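Local structure of A rubisco-like protein (Burkholderia fungorum, 3NWR) at residues 147-150 / 151-155; 180-183 / 184-187; 394-397 / 398-402; 417-420 / 421-424. The protein is a RuBisCO-like protein of the RuBisCO large-chain family, probably a lyase, whose exact reaction is left open here. One frame throughout, in Å; residues are numbered along the deposited sequence.

How the contacts relate
All four contacts are short i to i+4 contacts along helices, two of them at helix starts, in the catalytic TIM-barrel domain, and they follow the chain in numerical order. Contact 1 (helix 148-156) lies against the N-terminal mouth of the barrel, where the strands begin. Contact 2 (helix 176-189) and contact 3 (helix 391-407) belong to the outer layer of helices, their centres about 19 Å apart with nearest atoms about 6 Å apart. Contact 1 stands about 23 Å from contact 2 and about 22 Å from contact 3, centre to centre. Contacts 3 and 4 alone touch: with centres about 9 Å apart, Gln400 joins helix 391-407 to the C-terminal helix 419-427, fastening the chain's end to the barrel.

Contact 1 (147-150 / 151-155); sequences HGVA and GTRAL
His147 meets the next turn of the chain with both its backbone and its ring. Its O accepts the N-H of Gly151 at 2.8 Å, while Leu155 CD1 lies over one face of the imidazole, a CH-pi contact 4.3 Å from the ring centroid. Gly151 CA sits at the ring edge, where the absence of a side chain lets His147 CB approach closely. The NE2 end of the ring is held by Pro278 O.

Gly148 has a positive phi of 48°, which glycine adopts easily. Its O is gripped by Thr152: OG1 donates at 2.6 Å, almost in line with the carbonyl, and the backbone N adds a weaker bond. Thr152 can do this because OG1 lies anti to its own carbonyl carbon (chi1 -52°), facing back down the helix; His315 NE2 is its second partner.

Val149 O takes the N-H of Arg153 at 2.9 Å. Beside that bond the two side chains run the same way, CG1 of Val149 coming 4.1 Å from NE of Arg153, and the arginine continues to a salt bridge with Asp375. Ala150 O bonds Ala154 N, small residues suiting this exposed side.

With Met163, Val280 and Leu352, at the starts of three strands, against its side chains, this short helix appears to close the N-terminal mouth of the TIM barrel, consistent with the RuBisCO-type fold.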
# COMPACT_ATOMS: atom_id res chain seq x y z
N HIS A 147 0.15 17.91 -16.31
CA HIS A 147 0.23 19.34 -15.99
C HIS A 147 1.47 19.72 -15.20
O HIS A 147 2.11 20.73 -15.50
CB HIS A 147 -1.00 19.77 -15.21
CG HIS A 147 -2.27 19.66 -16.00
ND1 HIS A 147 -2.57 20.52 -17.03
CD2 HIS A 147 -3.28 18.77 -15.93
CE1 HIS A 147 -3.73 20.17 -17.56
NE2 HIS A 147 -4.18 19.11 -16.91
N GLY A 148 1.79 18.93 -14.19
CA GLY A 148 2.91 19.23 -13.30
C GLY A 148 2.89 20.66 -12.82
O GLY A 148 1.84 21.23 -12.49
N VAL A 149 4.07 21.28 -12.77
CA VAL A 149 4.17 22.64 -12.27
C VAL A 149 3.54 23.66 -13.24
O VAL A 149 2.67 24.44 -12.84
CB VAL A 149 5.64 23.02 -12.01
CG1 VAL A 149 5.76 24.47 -11.58
CG2 VAL A 149 6.24 22.09 -10.96
N ALA A 150 3.95 23.63 -14.50
CA ALA A 150 3.50 24.63 -15.46
C ALA A 150 1.99 24.63 -15.63
O ALA A 150 1.36 25.69 -15.67
CB ALA A 150 4.19 24.43 -16.81
N GLY A 151 1.40 23.45 -15.73
CA GLY A 151 -0.05 23.35 -15.87
C GLY A 151 -0.82 23.84 -14.67
O GLY A 151 -1.88 24.46 -14.79
N THR A 152 -0.31 23.55 -13.48
CA THR A 152 -0.94 24.03 -12.27
C THR A 152 -0.85 25.56 -12.18
O THR A 152 -1.81 26.22 -11.78
CB THR A 152 -0.31 23.37 -11.02
OG1 THR A 152 -0.32 21.95 -11.19
CG2 THR A 152 -1.09 23.74 -9.77
N ARG A 153 0.30 26.12 -12.56
CA ARG A 153 0.43 27.57 -12.62
C ARG A 153 -0.55 28.17 -13.62
O ARG A 153 -1.19 29.18 -13.33
CB ARG A 153 1.86 27.98 -12.98
CG ARG A 153 2.87 27.74 -11.87
CD ARG A 153 4.17 28.49 -12.18
NE ARG A 153 5.12 28.47 -11.08
CZ ARG A 153 5.00 29.19 -9.97
NH1 ARG A 153 3.95 29.98 -9.78
NH2 ARG A 153 5.94 29.11 -9.03
N ALA A 154 -0.68 27.54 -14.78
CA ALA A 154 -1.61 28.03 -15.79
C ALA A 154 -3.05 28.02 -15.27
O ALA A 154 -3.80 28.98 -15.47
CB ALA A 154 -1.49 27.22 -17.06
N LEU A 155 -3.43 26.93 -14.59
CA LEU A 155 -4.79 26.79 -14.10
C LEU A 155 -5.12 27.67 -12.90
O LEU A 155 -6.28 28.00 -12.69
CB LEU A 155 -5.09 25.31 -13.77
CG LEU A 155 -5.27 24.44 -15.02
CD1 LEU A 155 -5.11 22.95 -14.70
CD2 LEU A 155 -6.64 24.70 -15.64

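Contact 2 (180-183 / 184-187); sequences AALV and RELC
Leu182 and Leu186, one turn apart, give this stretch of helix 176-189 its main apolar side-chain contact. Leu182 has CG anti to its backbone N (chi1 171°), which sends the branch forward along the helix, so that CD1 comes 4.0 Å from Leu186 CG. The two leucines meet at a slant, and Leu186 CD1 also faces Leu182 CG. The neighbouring pair is slimmer: Val183 CG1 lies 4.2 Å from Cys187 SG, and both residues are small enough for a buried position between the helix and what it packs on.

Those surroundings are the TIM barrel itself. The helix follows strand 163-165 and belongs to the ring of helices outside the strands; Leu182 and Val183 touch Ile168, while Leu186 reaches Ile194, next to Lys195, which is carboxylated on NZ in this crystal. On another side Ala180 and Cys187 meet Ala214 and Tyr222 of helix 208-226, where alanine allows the two helices to come near.

The backbone is bound by regular i to i+4 hydrogen bonds, from Arg184 N to Ala180 O at 3.0 Å through to Cys187 N on Val183 O at 2.9 Å.

Of the charged groups, Glu185 takes the outer side. It is extended beyond CG and crosses Leu182 at about a right angle, its OE1 3.9 Å from Leu182 CD1; the residue is exposed. Arg184 instead reaches out along helix 208-226, touching Tyr222 and Arg225, after bending at chi2 (52°) and again at chi3; its NH1 makes a salt bridge to Glu188, with Glu218 a longer and weaker partner of NE.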
# COMPACT_ATOMS: atom_id res chain seq x y z
N ALA A 180 -19.90 24.46 0.25
CA ALA A 180 -19.88 25.49 -0.77
C ALA A 180 -19.78 26.90 -0.17
O ALA A 180 -19.02 27.73 -0.66
CB ALA A 180 -21.12 25.38 -1.65
N ALA A 181 -20.53 27.16 0.90
CA ALA A 181 -20.48 28.46 1.56
C ALA A 181 -19.09 28.72 2.12
O ALA A 181 -18.56 29.83 2.03
CB ALA A 181 -21.52 28.52 2.68
N LEU A 182 -18.50 27.68 2.70
CA LEU A 182 -17.16 27.82 3.26
C LEU A 182 -16.15 28.06 2.15
O LEU A 182 -15.29 28.94 2.26
CB LEU A 182 -16.79 26.56 4.05
CG LEU A 182 -15.33 26.47 4.51
CD1 LEU A 182 -14.92 27.69 5.33
CD2 LEU A 182 -15.15 25.19 5.30
N VAL A 183 -16.24 27.29 1.08
CA VAL A 183 -15.34 27.48 -0.05
C VAL A 183 -15.41 28.91 -0.60
O VAL A 183 -14.39 29.50 -0.94
CB VAL A 183 -15.61 26.44 -1.15
CG1 VAL A 183 -14.96 26.85 -2.46
CG2 VAL A 183 -15.09 25.09 -0.70
N ARG A 184 -16.62 29.47 -0.66
CA ARG A 184 -16.78 30.87 -1.07
C ARG A 184 -15.95 31.81 -0.19
O ARG A 184 -15.23 32.67 -0.70
CB ARG A 184 -18.25 31.26 -1.06
CG ARG A 184 -18.52 32.72 -1.43
CD ARG A 184 -17.85 33.11 -2.74
NE ARG A 184 -18.63 34.09 -3.48
CZ ARG A 184 -18.13 34.91 -4.40
NH1 ARG A 184 -16.84 34.88 -4.67
NH2 ARG A 184 -18.92 35.77 -5.04
N GLU A 185 -16.03 31.61 1.12
CA GLU A 185 -15.28 32.44 2.06
C GLU A 185 -13.77 32.26 1.88
O GLU A 185 -13.02 33.23 1.95
CB GLU A 185 -15.66 32.12 3.51
CG GLU A 185 -17.12 32.40 3.85
CD GLU A 185 -17.54 31.76 5.17
OE1 GLU A 185 -16.69 31.13 5.82
OE2 GLU A 185 -18.73 31.90 5.54
N LEU A 186 -13.34 31.03 1.66
CA LEU A 186 -11.91 30.76 1.46
C LEU A 186 -11.40 31.42 0.18
O LEU A 186 -10.30 31.98 0.16
CB LEU A 186 -11.65 29.24 1.44
CG LEU A 186 -12.03 28.47 2.71
CD1 LEU A 186 -11.85 26.96 2.55
CD2 LEU A 186 -11.24 28.99 3.92
N CYS A 187 -12.19 31.37 -0.88
CA CYS A 187 -11.85 32.08 -2.11
C CYS A 187 -11.68 33.57 -1.85
O CYS A 187 -10.69 34.18 -2.25
CB CYS A 187 -12.93 31.87 -3.18
SG CYS A 187 -13.00 30.22 -3.91

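Contact 3 (394-397 / 398-402); sequences GVTS and VRQAW. With SO4 (sulfate ion), chain C.
This is an i to i+4 contact along two largely buried turns of helix 391-407, linking Val395 with Arg399 and Thr396 with Gln400 on the outside of the barrel. Thr396 O receives Gln400 N at 2.8 Å, and the glutamine side chain, extended beyond CG, passes over the threonine: Thr396 CG2 comes 3.4 Å from Gln400 NE2 and 3.6 Å from Gln400 CD. A methyl suits this place because it packs on the amide while the threonine hydroxyl turns back to Ala392 O. The amide is fixed by its two ends, OE1 on Leu421 N and NE2 on Glu420 OE1, both of the C-terminal helix.

Inward, Val398 meets Ile164 of strand 163-165 and Ile384, as expected of a TIM-barrel helix packed on its sheet; branched valine fills such a site well. Its N donates to Gly394 O at 3.1 Å. The same oxygen takes a second bond, from Ser397 OG at 2.7 Å, for which the hydroxyl sits between its own backbone N and carbonyl carbon (chi1 75°). A buried serine thus finds its acceptor inside the helix.

Arg399 places CG 3.4 Å from Val395 O, then bends at chi2 and chi3 away from the turn. Its guanidinium holds a sulfate, probably from the crystallisation liquor, in a fork: NH1 bonds O4 at 2.9 Å, and NH2 bonds O1 at 3.1 Å in a nearly straight line (173°), with O1 in the guanidinium plane. Arg161 and Arg228 grip the same anion.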
# COMPACT_ATOMS: atom_id res chain seq x y z
N GLY A 394 -4.83 36.57 7.18
CA GLY A 394 -3.98 35.39 7.21
C GLY A 394 -3.33 35.10 5.87
O GLY A 394 -2.12 34.91 5.77
N VAL A 395 -4.15 35.07 4.82
CA VAL A 395 -3.61 34.86 3.49
C VAL A 395 -2.60 35.95 3.16
O VAL A 395 -1.52 35.69 2.63
CB VAL A 395 -4.72 34.78 2.43
CG1 VAL A 395 -4.12 34.70 1.04
CG2 VAL A 395 -5.63 33.57 2.71
N THR A 396 -2.94 37.18 3.51
CA THR A 396 -2.05 38.29 3.22
C THR A 396 -0.73 38.15 3.97
O THR A 396 0.33 38.43 3.41
CB THR A 396 -2.72 39.63 3.55
OG1 THR A 396 -3.84 39.79 2.67
CG2 THR A 396 -1.75 40.80 3.35
N SER A 397 -0.78 37.69 5.22
CA SER A 397 0.46 37.50 5.98
C SER A 397 1.37 36.49 5.27
O SER A 397 2.59 36.66 5.22
CB SER A 397 0.18 37.07 7.42
OG SER A 397 -0.24 35.72 7.53
N VAL A 398 0.78 35.44 4.72
CA VAL A 398 1.57 34.44 4.02
C VAL A 398 2.13 34.99 2.70
O VAL A 398 3.30 34.76 2.37
CB VAL A 398 0.73 33.16 3.79
CG1 VAL A 398 1.43 32.21 2.82
CG2 VAL A 398 0.46 32.47 5.13
N ARG A 399 1.29 35.72 1.96
CA ARG A 399 1.74 36.35 0.72
C ARG A 399 2.86 37.37 0.98
O ARG A 399 3.81 37.47 0.20
CB ARG A 399 0.56 37.02 0.01
CG ARG A 399 -0.44 36.03 -0.60
CD ARG A 399 0.13 35.40 -1.87
NE ARG A 399 0.31 36.41 -2.91
CZ ARG A 399 -0.67 36.83 -3.71
NH1 ARG A 399 -1.88 36.30 -3.62
NH2 ARG A 399 -0.42 37.78 -4.61
N GLN A 400 2.74 38.11 2.07
CA GLN A 400 3.78 39.07 2.46
C GLN A 400 5.09 38.37 2.82
O GLN A 400 6.17 38.83 2.47
CB GLN A 400 3.29 39.94 3.62
CG GLN A 400 2.31 41.02 3.18
CD GLN A 400 1.62 41.69 4.35
OE1 GLN A 400 1.71 41.24 5.49
NE2 GLN A 400 0.91 42.78 4.07
N ALA A 401 4.99 37.24 3.52
CA ALA A 401 6.17 36.44 3.81
C ALA A 401 6.86 35.99 2.53
O ALA A 401 8.08 36.07 2.40
CB ALA A 401 5.81 35.24 4.68
N TRP A 402 6.08 35.51 1.56
CA TRP A 402 6.66 35.10 0.28
C TRP A 402 7.30 36.28 -0.46
O TRP A 402 8.40 36.13 -1.00
CB TRP A 402 5.62 34.37 -0.58
CG TRP A 402 5.48 32.95 -0.11
CD1 TRP A 402 4.43 32.40 0.56
CD2 TRP A 402 6.47 31.92 -0.22
NE1 TRP A 402 4.69 31.08 0.85
CE2 TRP A 402 5.93 30.76 0.38
CE3 TRP A 402 7.74 31.85 -0.80
CZ2 TRP A 402 6.63 29.56 0.45
CZ3 TRP A 402 8.45 30.66 -0.72
CH2 TRP A 402 7.88 29.52 -0.12
S SO4 C . -3.41 37.30 -6.94
O1 SO4 C . -2.79 38.51 -6.44
O2 SO4 C . -2.46 36.60 -7.80
O3 SO4 C . -4.61 37.65 -7.71
O4 SO4 C . -3.78 36.45 -5.82

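Contact 4 (417-420 / 421-424); sequences HMPE and LRRA
Arg422 curls back over Pro419, the residue that begins helix 419-427, and its side chain can be traced atom by atom. CB starts 3.6 Å from Met418 O, the same oxygen that takes the arginine's own backbone N-H at 2.9 Å. CG stands anti to the backbone N (chi1 -168°) and the next torsion continues straight. At chi3 (63°) the chain turns, and this bend swings the guanidinium back toward the helix start. Pro419 CA lies over one face of the guanidinium, 4.0 Å from CZ. NH2 comes 4.0 Å from Pro419 CB, whereas NH1 goes on to donate to Ala415 O, just before the segment. A flat cation suits this exposed place, since its face rests on a nonpolar carbon while NH1 still reaches a backbone oxygen.

Met418 is the N-cap residue of this C-terminal helix, and proline follows it naturally: it has no N-H, and in a first turn that N-H would have no acceptor within the helix, so nothing is lost. Met418 CB meets Leu421 CB at 4.1 Å, an apolar patch that continues inward as Leu421 touches Ala361.

One residue further on, Arg423 N bonds Pro419 O at 2.9 Å. CB and CG of Arg423 pass beside that oxygen before the chain bends at chi2 and chi3 and leads away to a salt bridge with Asp389. Ala424 N closes on Glu420 O, its small CB fitting against Ser397 of helix 391-407.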
# COMPACT_ATOMS: atom_id res chain seq x y z
N HIS A 417 7.11 46.96 7.72
CA HIS A 417 6.39 47.60 6.61
C HIS A 417 4.99 47.00 6.42
O HIS A 417 4.15 47.56 5.71
CB HIS A 417 7.16 47.43 5.29
CG HIS A 417 8.55 48.00 5.30
ND1 HIS A 417 8.82 49.32 5.63
CD2 HIS A 417 9.74 47.45 4.96
CE1 HIS A 417 10.12 49.54 5.52
NE2 HIS A 417 10.70 48.42 5.11
N MET A 418 4.74 45.85 7.05
CA MET A 418 3.64 44.96 6.64
C MET A 418 2.84 44.43 7.83
O MET A 418 3.23 43.45 8.46
CB MET A 418 4.21 43.78 5.85
CG MET A 418 4.92 44.18 4.57
SD MET A 418 3.77 44.63 3.26
CE MET A 418 4.82 45.64 2.21
N PRO A 419 1.71 45.08 8.13
CA PRO A 419 0.95 44.85 9.37
C PRO A 419 0.43 43.42 9.52
O PRO A 419 0.50 42.86 10.62
CB PRO A 419 -0.22 45.83 9.24
CG PRO A 419 0.27 46.89 8.34
CD PRO A 419 1.16 46.20 7.35
N GLU A 420 -0.07 42.84 8.44
CA GLU A 420 -0.62 41.49 8.51
C GLU A 420 0.47 40.49 8.91
O GLU A 420 0.26 39.65 9.78
CB GLU A 420 -1.24 41.10 7.17
CG GLU A 420 -2.55 41.83 6.86
CD GLU A 420 -2.35 43.17 6.17
OE1 GLU A 420 -1.20 43.65 6.05
OE2 GLU A 420 -3.37 43.76 5.75
N LEU A 421 1.62 40.60 8.26
CA LEU A 421 2.79 39.79 8.59
C LEU A 421 3.27 40.01 10.03
O LEU A 421 3.51 39.06 10.78
CB LEU A 421 3.92 40.08 7.61
CG LEU A 421 5.24 39.35 7.85
CD1 LEU A 421 5.02 37.82 7.83
CD2 LEU A 421 6.27 39.76 6.82
N ARG A 422 3.39 41.28 10.42
CA ARG A 422 3.84 41.61 11.77
C ARG A 422 2.91 40.99 12.82
O ARG A 422 3.37 40.39 13.80
CB ARG A 422 3.91 43.13 11.94
CG ARG A 422 4.63 43.58 13.21
CD ARG A 422 4.88 45.09 13.17
NE ARG A 422 3.64 45.86 13.14
CZ ARG A 422 3.22 46.59 12.11
NH1 ARG A 422 3.94 46.66 10.98
NH2 ARG A 422 2.07 47.25 12.19
N ARG A 423 1.61 41.12 12.59
CA ARG A 423 0.62 40.54 13.50
C ARG A 423 0.70 39.01 13.56
O ARG A 423 0.54 38.41 14.61
CB ARG A 423 -0.79 40.98 13.08
CG ARG A 423 -1.07 42.45 13.31
CD ARG A 423 -1.26 42.73 14.78
NE ARG A 423 -2.42 42.02 15.32
CZ ARG A 423 -3.63 42.56 15.44
NH1 ARG A 423 -3.85 43.81 15.06
NH2 ARG A 423 -4.63 41.84 15.94
N ALA A 424 0.95 38.39 12.41
CA ALA A 424 1.10 36.94 12.37
C ALA A 424 2.31 36.49 13.19
O ALA A 424 2.22 35.55 13.98
CB ALA A 424 1.24 36.47 10.93